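PDB 2BDV: phage-related conserved hypothetical protein, BB2244 from Bordetella bronchiseptica, which belongs to the SOS response associated peptidase (SRAP) family and, like its relatives, probably links covalently to abasic sites in single-stranded DNA. Local coordinates for residues A[16-21]-A[126-131]; A[36-41]-A[70-75]; A[42-47]-A[145-150]; A[88-93]-A[185-190]; A[162-167]-A[211-216]. One frame throughout, in Å; residues are numbered along the deposited sequence.

Contact 1 (A[16-21]-A[126-131]); sequences EILWPN and PLLFAG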
# COMPACT_ATOMS: atom_id res chain seq x y z
N GLU A 16 -15.56 -6.57 -5.04
CA GLU A 16 -16.86 -6.57 -4.38
C GLU A 16 -16.91 -5.57 -3.23
O GLU A 16 -17.93 -4.92 -3.01
CB GLU A 16 -17.18 -7.99 -3.88
CG GLU A 16 -18.46 -8.14 -3.05
CD GLU A 16 -19.75 -7.84 -3.81
OE1 GLU A 16 -20.83 -7.92 -3.19
OE2 GLU A 16 -19.69 -7.51 -5.02
N ILE A 17 -15.80 -5.42 -2.51
CA ILE A 17 -15.74 -4.48 -1.40
C ILE A 17 -15.64 -3.04 -1.87
O ILE A 17 -16.30 -2.15 -1.33
CB ILE A 17 -14.56 -4.80 -0.47
CG1 ILE A 17 -14.79 -6.16 0.19
CG2 ILE A 17 -14.40 -3.70 0.57
CD1 ILE A 17 -13.73 -6.55 1.18
N LEU A 18 -14.80 -2.79 -2.88
CA LEU A 18 -14.63 -1.42 -3.38
C LEU A 18 -15.78 -0.99 -4.30
O LEU A 18 -16.34 0.10 -4.15
CB LEU A 18 -13.30 -1.29 -4.13
CG LEU A 18 -13.01 0.07 -4.79
CD1 LEU A 18 -12.91 1.15 -3.73
CD2 LEU A 18 -11.72 -0.02 -5.59
N TRP A 19 -16.12 -1.85 -5.24
CA TRP A 19 -17.20 -1.56 -6.18
C TRP A 19 -18.29 -2.61 -6.04
O TRP A 19 -18.45 -3.47 -6.91
CB TRP A 19 -16.65 -1.54 -7.61
CG TRP A 19 -15.64 -0.46 -7.85
CD1 TRP A 19 -15.80 0.88 -7.64
CD2 TRP A 19 -14.33 -0.62 -8.41
NE1 TRP A 19 -14.67 1.56 -8.03
CE2 TRP A 19 -13.75 0.66 -8.50
CE3 TRP A 19 -13.58 -1.73 -8.84
CZ2 TRP A 19 -12.47 0.87 -9.01
CZ3 TRP A 19 -12.30 -1.52 -9.35
CH2 TRP A 19 -11.76 -0.23 -9.42
N PRO A 20 -19.07 -2.55 -4.95
CA PRO A 20 -20.15 -3.51 -4.71
C PRO A 20 -21.06 -3.66 -5.91
O PRO A 20 -21.47 -2.66 -6.51
CB PRO A 20 -20.87 -2.93 -3.50
CG PRO A 20 -19.77 -2.23 -2.76
CD PRO A 20 -19.04 -1.53 -3.88
N ASN A 21 -21.38 -4.90 -6.26
CA ASN A 21 -22.24 -5.16 -7.41
C ASN A 21 -21.70 -4.44 -8.65
O ASN A 21 -22.17 -3.36 -9.01
CB ASN A 21 -23.67 -4.71 -7.13
CG ASN A 21 -24.54 -4.72 -8.37
OD1 ASN A 21 -24.47 -5.64 -9.19
ND2 ASN A 21 -25.38 -3.69 -8.52
N PRO A 126 -10.83 -7.61 3.84
CA PRO A 126 -9.79 -7.05 2.97
C PRO A 126 -9.63 -5.55 3.18
O PRO A 126 -10.62 -4.82 3.29
CB PRO A 126 -10.29 -7.40 1.57
CG PRO A 126 -10.94 -8.73 1.80
CD PRO A 126 -11.73 -8.49 3.07
N LEU A 127 -8.39 -5.09 3.21
CA LEU A 127 -8.10 -3.68 3.42
C LEU A 127 -7.86 -2.95 2.10
O LEU A 127 -7.39 -3.54 1.13
CB LEU A 127 -6.88 -3.55 4.32
CG LEU A 127 -6.82 -4.56 5.47
CD1 LEU A 127 -5.47 -4.43 6.15
CD2 LEU A 127 -7.95 -4.34 6.47
N LEU A 128 -8.18 -1.66 2.07
CA LEU A 128 -7.97 -0.88 0.86
C LEU A 128 -6.91 0.18 1.14
O LEU A 128 -7.24 1.28 1.60
CB LEU A 128 -9.30 -0.23 0.41
CG LEU A 128 -10.50 -1.17 0.28
CD1 LEU A 128 -11.75 -0.38 -0.11
CD2 LEU A 128 -10.23 -2.25 -0.74
N PHE A 129 -5.65 -0.16 0.88
CA PHE A 129 -4.55 0.78 1.13
C PHE A 129 -4.53 1.85 0.05
O PHE A 129 -4.65 1.55 -1.13
CB PHE A 129 -3.16 0.10 1.17
CG PHE A 129 -2.99 -0.91 2.27
CD1 PHE A 129 -3.85 -0.94 3.36
CD2 PHE A 129 -1.96 -1.86 2.21
CE1 PHE A 129 -3.70 -1.89 4.36
CE2 PHE A 129 -1.81 -2.81 3.20
CZ PHE A 129 -2.68 -2.83 4.28
N ALA A 130 -4.38 3.10 0.48
CA ALA A 130 -4.30 4.22 -0.44
C ALA A 130 -2.89 4.19 -1.03
O ALA A 130 -1.92 3.91 -0.32
CB ALA A 130 -4.53 5.52 0.30
N GLY A 131 -2.78 4.48 -2.32
CA GLY A 131 -1.47 4.47 -2.96
C GLY A 131 -1.33 5.49 -4.07
O GLY A 131 -2.31 6.04 -4.56
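I17 and L18, in the last turn of helix 11-18, lay their aliphatic side chains against P126 and L128 of strand 126-133, a helix-on-sheet packing within the alpha-beta SRAP domain. Strand alternation selects the partners: P126 and L128 face the helix, while L127 between them points away.

The apolar contacts carry everything that crosses the interface. I17 meets P126 at about a right angle, and its terminal methyl CD1 presses on three ring carbons together, tightest at P126 CD (3.4 Å from I17 CD1). L128 reaches forward with its CD1 methyl, which lies 4.1 Å from L18 CD1 and 4.3 Å from I17 CG2, so one leucine branch serves two helix residues. A174 of helix 171-178 touches both L18 and L128, and M45 of strand 43-46 does the same.

No hydrogen bond crosses between the segments; at the helix terminus R175 donates to L18 O, and more weakly to I17 O, which occupies carbonyls that the ending helix would leave without backbone partners. Beyond L18 the chain leaves helical geometry at W19, whose indole turns one face to the preceding leucine: L18 CD2 stands 3.5 Å above the ring plane, displaced toward its rim.

Contact 2 (A[36-41]-A[70-75]); sequences IPPGTR and FMINAK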
# COMPACT_ATOMS: atom_id res chain seq x y z
N ILE A 36 4.37 -10.69 0.11
CA ILE A 36 4.60 -9.80 -1.02
C ILE A 36 5.49 -8.61 -0.68
O ILE A 36 5.12 -7.74 0.11
CB ILE A 36 3.27 -9.26 -1.57
CG1 ILE A 36 2.35 -10.43 -1.95
CG2 ILE A 36 3.52 -8.36 -2.76
CD1 ILE A 36 0.97 -10.01 -2.40
N PRO A 37 6.69 -8.57 -1.27
CA PRO A 37 7.62 -7.46 -1.01
C PRO A 37 7.63 -6.48 -2.17
O PRO A 37 7.02 -6.72 -3.20
CB PRO A 37 8.95 -8.18 -0.89
CG PRO A 37 8.84 -9.18 -2.01
CD PRO A 37 7.41 -9.72 -1.83
N PRO A 38 8.33 -5.36 -1.99
CA PRO A 38 8.43 -4.35 -3.04
C PRO A 38 9.19 -4.96 -4.23
O PRO A 38 9.95 -5.92 -4.06
CB PRO A 38 9.24 -3.24 -2.37
CG PRO A 38 8.77 -3.34 -0.95
CD PRO A 38 8.78 -4.82 -0.70
N GLY A 39 8.98 -4.41 -5.42
CA GLY A 39 9.67 -4.93 -6.59
C GLY A 39 8.86 -5.98 -7.34
O GLY A 39 9.34 -6.53 -8.34
N THR A 40 7.66 -6.26 -6.87
CA THR A 40 6.80 -7.23 -7.54
C THR A 40 5.61 -6.48 -8.12
O THR A 40 5.57 -5.24 -8.07
CB THR A 40 6.30 -8.31 -6.57
OG1 THR A 40 5.43 -7.72 -5.60
CG2 THR A 40 7.47 -8.98 -5.85
N ARG A 41 4.65 -7.22 -8.66
CA ARG A 41 3.46 -6.62 -9.25
C ARG A 41 2.23 -7.03 -8.45
O ARG A 41 1.49 -7.93 -8.85
CB ARG A 41 3.28 -7.11 -10.69
CG ARG A 41 4.49 -6.96 -11.59
CD ARG A 41 4.63 -5.55 -12.10
NE ARG A 41 5.69 -5.44 -13.11
CZ ARG A 41 5.66 -6.05 -14.29
NH1 ARG A 41 4.63 -6.81 -14.63
NH2 ARG A 41 6.67 -5.88 -15.14
N PHE A 70 14.40 4.16 -4.07
CA PHE A 70 13.39 3.17 -4.39
C PHE A 70 12.31 3.31 -3.33
O PHE A 70 12.23 2.51 -2.40
CB PHE A 70 13.98 1.78 -4.37
CG PHE A 70 13.02 0.71 -4.78
CD1 PHE A 70 12.58 -0.24 -3.86
CD2 PHE A 70 12.57 0.64 -6.10
CE1 PHE A 70 11.70 -1.26 -4.25
CE2 PHE A 70 11.69 -0.37 -6.50
CZ PHE A 70 11.25 -1.32 -5.58
N MSE A 71 11.50 4.35 -3.48
CA MSE A 71 10.43 4.66 -2.53
C MSE A 71 9.28 3.67 -2.56
O MSE A 71 8.62 3.49 -3.59
CB MSE A 71 9.92 6.07 -2.79
CG MSE A 71 10.95 7.15 -2.49
SE MSE A 71 10.53 8.81 -3.42
CE MSE A 71 12.27 9.14 -4.23
N ILE A 72 9.03 3.05 -1.41
CA ILE A 72 7.97 2.07 -1.25
C ILE A 72 6.77 2.60 -0.48
O ILE A 72 5.67 2.08 -0.59
CB ILE A 72 8.47 0.81 -0.54
CG1 ILE A 72 8.97 1.18 0.87
CG2 ILE A 72 9.58 0.17 -1.35
CD1 ILE A 72 9.37 -0.01 1.71
N ASN A 73 7.00 3.63 0.33
CA ASN A 73 5.95 4.25 1.12
C ASN A 73 5.93 5.75 0.83
O ASN A 73 6.97 6.34 0.54
CB ASN A 73 6.20 4.05 2.63
CG ASN A 73 6.25 2.59 3.04
OD1 ASN A 73 5.49 1.76 2.53
ND2 ASN A 73 7.13 2.27 3.98
N ALA A 74 4.75 6.35 0.90
CA ALA A 74 4.62 7.78 0.65
C ALA A 74 4.15 8.47 1.93
O ALA A 74 2.99 8.32 2.34
CB ALA A 74 3.62 8.02 -0.48
N LYS A 75 5.05 9.21 2.56
CA LYS A 75 4.76 9.91 3.81
C LYS A 75 3.54 10.83 3.71
O LYS A 75 3.51 11.78 2.93
CB LYS A 75 5.98 10.72 4.28
CG LYS A 75 5.80 11.42 5.63
CD LYS A 75 7.05 12.19 6.02
CE LYS A 75 8.18 11.26 6.42
NZ LYS A 75 7.97 10.67 7.77
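P38 has the largest share of this surface contact, its ring held against F70 and I72. P38 CB is the shared point, 3.7 Å from F70 CE1 and 3.6 Å from I72 CG2, while P38 CG also lies 3.6 Å from I72 CG2.

F70 comes edge-on. Its CG is anti to the backbone N (chi1 -176°), which swings the ring out toward the loop; there the edge meets P38 CB at CE1 and G39 at CZ, with G39 N lying in the ring plane 3.8 Å from F70 CZ. G39 itself has a positive phi of 94°, a conformation in which a CB would jam against the preceding carbonyl. I72 instead uses its short branch, as CG2 stands anti to the carbonyl carbon and faces the proline.

The loop between strands 35-36 and 43-46 thus rests on the chain entering strand 73-75. Its turn is closed by T40 OG1, which donates to P37 O over 3.0 Å. W60 ties the two sides together, bonding through its backbone to G39 and T40 and through NE1 to I72 O. With no hydrogen bond directly between the segments, carbon packing joins them while W60 hydrogen-bonds to both sides.

Contact 3 (A[42-47]-A[145-150]); sequences PLTMHR and HGFAIV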
# COMPACT_ATOMS: atom_id res chain seq x y z
N PRO A 42 1.98 -6.36 -7.31
CA PRO A 42 0.80 -6.72 -6.52
C PRO A 42 -0.48 -6.27 -7.21
O PRO A 42 -0.45 -5.36 -8.04
CB PRO A 42 1.01 -5.96 -5.20
CG PRO A 42 2.47 -5.58 -5.21
CD PRO A 42 2.76 -5.31 -6.65
N LEU A 43 -1.59 -6.91 -6.87
CA LEU A 43 -2.87 -6.52 -7.44
C LEU A 43 -3.18 -5.11 -6.96
O LEU A 43 -2.86 -4.75 -5.83
CB LEU A 43 -3.98 -7.43 -6.94
CG LEU A 43 -4.15 -8.78 -7.63
CD1 LEU A 43 -5.10 -9.65 -6.85
CD2 LEU A 43 -4.66 -8.53 -9.05
N THR A 44 -3.79 -4.31 -7.83
CA THR A 44 -4.18 -2.95 -7.48
C THR A 44 -5.50 -2.65 -8.17
O THR A 44 -5.86 -3.28 -9.17
CB THR A 44 -3.15 -1.85 -7.94
OG1 THR A 44 -3.31 -1.59 -9.34
CG2 THR A 44 -1.72 -2.29 -7.67
N MSE A 45 -6.23 -1.68 -7.64
CA MSE A 45 -7.50 -1.26 -8.22
C MSE A 45 -7.40 0.24 -8.46
O MSE A 45 -6.87 0.97 -7.62
CB MSE A 45 -8.65 -1.60 -7.29
CG MSE A 45 -8.80 -3.11 -7.11
SE MSE A 45 -10.41 -3.66 -6.21
CE MSE A 45 -9.86 -3.28 -4.42
N HIS A 46 -7.88 0.69 -9.62
CA HIS A 46 -7.80 2.10 -9.99
C HIS A 46 -8.63 2.48 -11.21
O HIS A 46 -9.24 1.64 -11.87
CB HIS A 46 -6.35 2.46 -10.27
CG HIS A 46 -5.77 1.74 -11.45
ND1 HIS A 46 -6.18 1.99 -12.75
CD2 HIS A 46 -4.84 0.76 -11.53
CE1 HIS A 46 -5.52 1.19 -13.57
NE2 HIS A 46 -4.70 0.44 -12.86
N ARG A 47 -8.62 3.77 -11.52
CA ARG A 47 -9.33 4.32 -12.67
C ARG A 47 -8.38 5.30 -13.36
O ARG A 47 -8.75 6.42 -13.71
CB ARG A 47 -10.60 5.04 -12.20
CG ARG A 47 -11.49 4.14 -11.36
CD ARG A 47 -12.71 4.86 -10.85
NE ARG A 47 -13.58 5.32 -11.92
CZ ARG A 47 -14.66 6.07 -11.71
NH1 ARG A 47 -15.42 6.46 -12.73
NH2 ARG A 47 -14.97 6.45 -10.47
N HIS A 145 7.87 3.67 -13.18
CA HIS A 145 6.42 3.83 -13.10
C HIS A 145 5.83 3.01 -11.95
O HIS A 145 4.68 2.60 -12.01
CB HIS A 145 5.77 3.46 -14.43
CG HIS A 145 6.24 4.30 -15.58
ND1 HIS A 145 7.40 4.02 -16.27
CD2 HIS A 145 5.76 5.46 -16.09
CE1 HIS A 145 7.62 4.98 -17.16
NE2 HIS A 145 6.64 5.86 -17.07
N GLY A 146 6.63 2.79 -10.91
CA GLY A 146 6.18 2.03 -9.76
C GLY A 146 5.35 2.87 -8.80
O GLY A 146 5.25 4.08 -8.96
N PHE A 147 4.74 2.24 -7.80
CA PHE A 147 3.93 2.98 -6.84
C PHE A 147 4.43 2.86 -5.41
O PHE A 147 5.31 2.05 -5.13
CB PHE A 147 2.46 2.53 -6.90
CG PHE A 147 2.22 1.13 -6.39
CD1 PHE A 147 2.11 0.06 -7.27
CD2 PHE A 147 2.07 0.88 -5.02
CE1 PHE A 147 1.85 -1.23 -6.81
CE2 PHE A 147 1.82 -0.42 -4.55
CZ PHE A 147 1.71 -1.48 -5.45
N ALA A 148 3.89 3.68 -4.52
CA ALA A 148 4.25 3.62 -3.11
C ALA A 148 2.93 3.56 -2.30
O ALA A 148 1.92 4.13 -2.71
CB ALA A 148 5.06 4.84 -2.71
N ILE A 149 2.94 2.85 -1.17
CA ILE A 149 1.75 2.78 -0.32
C ILE A 149 1.75 4.02 0.58
O ILE A 149 2.78 4.34 1.17
CB ILE A 149 1.76 1.52 0.61
CG1 ILE A 149 1.86 0.24 -0.22
CG2 ILE A 149 0.48 1.46 1.43
CD1 ILE A 149 0.87 0.22 -1.37
N VAL A 150 0.63 4.73 0.66
CA VAL A 150 0.57 5.91 1.53
C VAL A 150 0.61 5.42 2.97
O VAL A 150 -0.21 4.60 3.37
CB VAL A 150 -0.73 6.71 1.35
CG1 VAL A 150 -0.75 7.89 2.32
CG2 VAL A 150 -0.85 7.20 -0.09
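F147 reaches from strand 147-151 to P42, just before strand 43-46, and T44 within it, and its ring makes all the contacts between the two segments. They are apolar. The far end of the ring meets both residues: F147 CE1 lies 3.8 Å from T44 CG2, and F147 CZ lies 4.1 Å from P42 CD. Both approach the ring at a slant, and the side chains of T44 and F147 come at each other from opposite directions. F147 gets there by placing CG between its own backbone N and carbonyl carbon (chi1 69°), a conformation that stands the ring up from the strand.

P42 and T44, which face the phenyl ring, flank L43, which points away. Strand 43-46 pairs with 54-57 in a two-stranded antiparallel sheet, and F147 belongs to the mixed sheet formed by strands 73-75, 147-151, 126-133 and 94-99. The contact thus adds side-chain packing between two sheets of the SRAP domain interior that a backbone bond from M45 to L96 also links. I95 and V97 of strand 94-99 add further aliphatic surface beside F147.

Aromatic stacking supports the same ring: F147 stacks with W60, which P42 also touches.

Polar bonds hold the backbone of F147 to those of P59 and G61, and they set the orientation of T44. Its OG1 is engaged with A56 O of the partner strand, whose backbone also pairs with that of T44, and this turns methyl CG2 rather than the hydroxyl toward F147.

Contact 4 (A[88-93]-A[185-190]); sequences LMIGTG and ARAKEI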
# COMPACT_ATOMS: atom_id res chain seq x y z
N LEU A 88 3.19 15.21 -7.64
CA LEU A 88 3.03 14.95 -9.07
C LEU A 88 2.06 13.81 -9.37
O LEU A 88 1.69 13.58 -10.52
CB LEU A 88 4.40 14.61 -9.65
CG LEU A 88 5.52 15.63 -9.36
CD1 LEU A 88 6.87 15.02 -9.73
CD2 LEU A 88 5.27 16.92 -10.13
N MSE A 89 1.65 13.09 -8.33
CA MSE A 89 0.75 11.96 -8.51
C MSE A 89 -0.55 12.07 -7.72
O MSE A 89 -1.51 11.37 -8.01
CB MSE A 89 1.47 10.68 -8.11
CG MSE A 89 2.63 10.32 -9.01
SE MSE A 89 3.83 9.05 -8.17
CE MSE A 89 5.20 10.29 -7.62
N ILE A 90 -0.57 12.95 -6.72
CA ILE A 90 -1.75 13.11 -5.89
C ILE A 90 -2.97 13.50 -6.72
O ILE A 90 -4.11 13.24 -6.32
CB ILE A 90 -1.50 14.18 -4.80
CG1 ILE A 90 -2.72 14.25 -3.87
CG2 ILE A 90 -1.19 15.53 -5.43
CD1 ILE A 90 -3.02 12.91 -3.21
N GLY A 91 -2.74 14.08 -7.89
CA GLY A 91 -3.85 14.48 -8.74
C GLY A 91 -4.32 13.41 -9.71
O GLY A 91 -5.52 13.14 -9.80
N THR A 92 -3.38 12.76 -10.39
CA THR A 92 -3.71 11.76 -11.41
C THR A 92 -3.15 10.34 -11.23
O THR A 92 -3.37 9.48 -12.07
CB THR A 92 -3.23 12.28 -12.78
OG1 THR A 92 -1.80 12.36 -12.80
CG2 THR A 92 -3.79 13.67 -13.03
N GLY A 93 -2.45 10.09 -10.13
CA GLY A 93 -1.91 8.76 -9.93
C GLY A 93 -2.47 8.00 -8.73
O GLY A 93 -1.85 7.05 -8.27
N ALA A 185 -7.54 18.50 -3.43
CA ALA A 185 -7.83 19.04 -2.10
C ALA A 185 -8.65 18.03 -1.33
O ALA A 185 -8.42 17.80 -0.14
CB ALA A 185 -8.59 20.36 -2.23
N ARG A 186 -9.62 17.43 -2.01
CA ARG A 186 -10.49 16.44 -1.39
C ARG A 186 -9.69 15.18 -1.10
O ARG A 186 -9.90 14.52 -0.09
CB ARG A 186 -11.68 16.13 -2.31
CG ARG A 186 -12.60 15.01 -1.81
CD ARG A 186 -13.17 15.31 -0.42
NE ARG A 186 -13.73 14.11 0.21
CZ ARG A 186 -13.93 13.99 1.52
NH1 ARG A 186 -13.62 14.99 2.34
NH2 ARG A 186 -14.41 12.86 2.02
N ALA A 187 -8.76 14.85 -1.99
CA ALA A 187 -7.92 13.67 -1.84
C ALA A 187 -7.07 13.77 -0.58
O ALA A 187 -6.91 12.80 0.16
CB ALA A 187 -7.01 13.50 -3.06
N LYS A 188 -6.51 14.95 -0.33
CA LYS A 188 -5.69 15.12 0.85
C LYS A 188 -6.48 14.91 2.14
O LYS A 188 -5.98 14.29 3.08
CB LYS A 188 -5.03 16.50 0.81
CG LYS A 188 -3.92 16.56 -0.23
CD LYS A 188 -3.51 17.99 -0.53
CE LYS A 188 -2.44 18.04 -1.60
NZ LYS A 188 -2.27 19.44 -2.10
N GLU A 189 -7.71 15.40 2.19
CA GLU A 189 -8.55 15.23 3.38
C GLU A 189 -8.81 13.74 3.65
O GLU A 189 -8.65 13.27 4.78
CB GLU A 189 -9.89 15.95 3.21
CG GLU A 189 -9.83 17.47 3.34
CD GLU A 189 -11.17 18.14 3.07
OE1 GLU A 189 -11.31 19.36 3.33
OE2 GLU A 189 -12.09 17.43 2.58
N ILE A 190 -9.23 13.02 2.61
CA ILE A 190 -9.53 11.60 2.72
C ILE A 190 -8.36 10.83 3.34
O ILE A 190 -8.55 9.96 4.18
CB ILE A 190 -9.84 11.00 1.33
CG1 ILE A 190 -11.12 11.62 0.77
CG2 ILE A 190 -10.00 9.48 1.43
CD1 ILE A 190 -11.51 11.09 -0.59
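I90 packs onto A187 and K188 of helix 184-191 with its longer branch. Its terminal methyl CD1 lies 4.0 Å from A187 CB, and one bond back I90 CG1 is 4.4 Å from K188 CE, a looser approach. CG1 of I90 stands anti to the backbone N (chi1 -175°), which extends this branch from the loop toward the helix. K188 has a nearly straight chain, and its CE, rather than its amine, comes nearest I90.

In the next shell, W177 of helix 171-178 touches both I90 and A187, while I79 of helix 76-80 lies against I90. The loop before strand 94-99 is therefore wedged among three helices of the SRAP domain.

Further out, polar bonds brace the loop and the helix. G93 N donates to M89 O (2.6 Å), closing a five-residue turn from M89 to G93 that holds I90, and I90 O receives R94 NH1. On the helix, R186 NH1 pairs with E189 OE2 at 2.9 Å, the carboxylate oxygen lying close to the guanidinium plane (11° out of it), and R186 NE forms a second salt bridge with E176. I190 CG1 lies over one guanidinium face, near its rim.

Carbon alone meets carbon across this buried contact, so it is one of apolar packing without directional bonds, while the hydrogen bonds and ion pairs that fix the loop and the helix lie outside the interface.

Contact 5 (A[162-167]-A[211-216]); sequences HDRRPV and SSKYQL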
# COMPACT_ATOMS: atom_id res chain seq x y z
N HIS A 162 9.19 1.83 14.63
CA HIS A 162 10.10 2.36 13.62
C HIS A 162 9.57 2.14 12.20
O HIS A 162 10.20 2.55 11.22
CB HIS A 162 11.48 1.71 13.76
CG HIS A 162 12.26 2.20 14.94
ND1 HIS A 162 11.67 2.47 16.16
CD2 HIS A 162 13.58 2.43 15.10
CE1 HIS A 162 12.60 2.85 17.02
NE2 HIS A 162 13.77 2.83 16.41
N ASP A 163 8.42 1.48 12.08
CA ASP A 163 7.85 1.23 10.77
C ASP A 163 6.81 2.29 10.46
O ASP A 163 6.60 3.22 11.24
CB ASP A 163 7.23 -0.18 10.71
CG ASP A 163 7.29 -0.79 9.31
OD1 ASP A 163 7.53 -2.02 9.22
OD2 ASP A 163 7.09 -0.07 8.31
N ARG A 164 6.15 2.14 9.32
CA ARG A 164 5.16 3.10 8.88
C ARG A 164 3.87 2.38 8.51
O ARG A 164 3.82 1.69 7.50
CB ARG A 164 5.71 3.87 7.68
CG ARG A 164 7.00 4.63 7.99
CD ARG A 164 7.81 4.90 6.73
NE ARG A 164 8.64 3.75 6.38
CZ ARG A 164 9.75 3.40 7.03
NH1 ARG A 164 10.44 2.33 6.65
NH2 ARG A 164 10.18 4.13 8.05
N ARG A 165 2.84 2.54 9.33
CA ARG A 165 1.58 1.86 9.05
C ARG A 165 0.92 2.41 7.79
O ARG A 165 0.94 3.61 7.54
CB ARG A 165 0.63 1.97 10.23
CG ARG A 165 -0.03 3.33 10.38
CD ARG A 165 -0.88 3.36 11.63
NE ARG A 165 -0.07 3.18 12.83
CZ ARG A 165 -0.56 3.17 14.06
NH1 ARG A 165 0.25 3.01 15.10
NH2 ARG A 165 -1.87 3.32 14.26
N PRO A 166 0.33 1.53 6.98
CA PRO A 166 -0.35 1.93 5.75
C PRO A 166 -1.72 2.54 6.01
O PRO A 166 -2.47 2.06 6.86
CB PRO A 166 -0.44 0.62 4.97
CG PRO A 166 -0.68 -0.37 6.07
CD PRO A 166 0.35 0.06 7.12
N VAL A 167 -2.05 3.60 5.29
CA VAL A 167 -3.34 4.25 5.46
C VAL A 167 -4.43 3.43 4.78
O VAL A 167 -4.51 3.38 3.56
CB VAL A 167 -3.32 5.67 4.86
CG1 VAL A 167 -4.69 6.33 5.01
CG2 VAL A 167 -2.25 6.50 5.55
N SER A 211 13.99 -11.79 8.00
CA SER A 211 14.68 -11.33 9.20
C SER A 211 14.39 -9.86 9.50
O SER A 211 14.43 -9.43 10.65
CB SER A 211 16.19 -11.53 9.05
OG SER A 211 16.53 -12.90 8.92
N SER A 212 14.11 -9.10 8.44
CA SER A 212 13.80 -7.67 8.57
C SER A 212 12.83 -7.23 7.48
O SER A 212 12.52 -7.99 6.57
CB SER A 212 15.09 -6.84 8.47
OG SER A 212 15.97 -7.10 9.55
N LYS A 213 12.34 -5.99 7.59
CA LYS A 213 11.40 -5.44 6.61
C LYS A 213 11.99 -5.52 5.21
O LYS A 213 11.28 -5.80 4.24
CB LYS A 213 11.07 -3.97 6.94
CG LYS A 213 10.08 -3.31 5.97
CD LYS A 213 9.68 -1.88 6.36
CE LYS A 213 10.78 -0.86 6.09
NZ LYS A 213 11.94 -1.00 7.01
N TYR A 214 13.29 -5.28 5.12
CA TYR A 214 14.01 -5.31 3.85
C TYR A 214 14.88 -6.56 3.70
O TYR A 214 15.96 -6.51 3.11
CB TYR A 214 14.85 -4.03 3.69
CG TYR A 214 15.20 -3.35 5.00
CD1 TYR A 214 15.97 -4.01 5.97
CD2 TYR A 214 14.75 -2.06 5.27
CE1 TYR A 214 16.28 -3.39 7.18
CE2 TYR A 214 15.06 -1.43 6.48
CZ TYR A 214 15.82 -2.10 7.43
OH TYR A 214 16.14 -1.48 8.62
N GLN A 215 14.40 -7.68 4.23
CA GLN A 215 15.13 -8.94 4.14
C GLN A 215 14.20 -10.08 3.77
O GLN A 215 13.42 -10.56 4.59
CB GLN A 215 15.83 -9.26 5.46
CG GLN A 215 17.00 -8.35 5.76
CD GLN A 215 17.86 -8.88 6.89
OE1 GLN A 215 18.40 -9.99 6.81
NE2 GLN A 215 18.01 -8.09 7.95
N LEU A 216 14.29 -10.51 2.51
CA LEU A 216 13.47 -11.60 2.00
C LEU A 216 13.96 -12.90 2.61
O LEU A 216 15.15 -13.06 2.88
CB LEU A 216 13.59 -11.66 0.48
CG LEU A 216 13.40 -10.34 -0.27
CD1 LEU A 216 13.69 -10.55 -1.74
CD2 LEU A 216 12.00 -9.82 -0.05
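K213 occupies the second position of a type I turn from S212 to Q215, closed by Q215 N to S212 O at 3.0 Å, and its CA stands 8.6 Å from that of D163 in the facing loop. The lysine bridges this gap with its aliphatic part. It leaves the backbone extended and then bends at chi3 (74°) and chi4 (-70°), so that K213 CD rests on the D163 carboxylate, 3.6 Å from OD1. The amine is carried past the acid, leaving K213 NZ 5.0 Å from D163 OD1, while K213 CE lies at the edge of the R164 guanidinium, 3.3 Å from R164 NH1.

The two loops meet beside the N-terminal C2, the probable counterpart of the cysteine by which SRAP proteins attach to DNA. R164 pairs with C2 through the backbone. D163 OD2 is gripped by the N of C2, probably the chain's terminal amino group, and by the amide of R164, 2.6 Å from R164 N through its anti lone pair, which fixes the carboxylate's rotation.

R164 NH1 and K213 NZ approach to 3.7 Å, a like-charge pair that the nearby D163 carboxylate probably offsets. W105 of strand 101-107 also touches K213, and E104 touches D163.

Contacts 1, 2 and 3 all reach the mixed sheet: strands 126-133 and 147-151 are neighbours in it, and strand 73-75 flanks 147-151. Contacts 2 and 3, with centres 9 Å apart, are joined by a probable backbone hydrogen bond from A74 N to I149 O (2.8 Å), contacts 1 and 3 by another between A130 O and V150 N (2.9 Å). Along the chain contact 2 nests inside contact 1, contact 3 crosses both, contact 5 follows all three, and contact 4, set among helices, crosses 1, 3 and 5. Contact 5 lies across the chain's centre from contacts 1 and 4, yet V167 connects it to both central strands. Chain-distant segments thereby pack one compact domain.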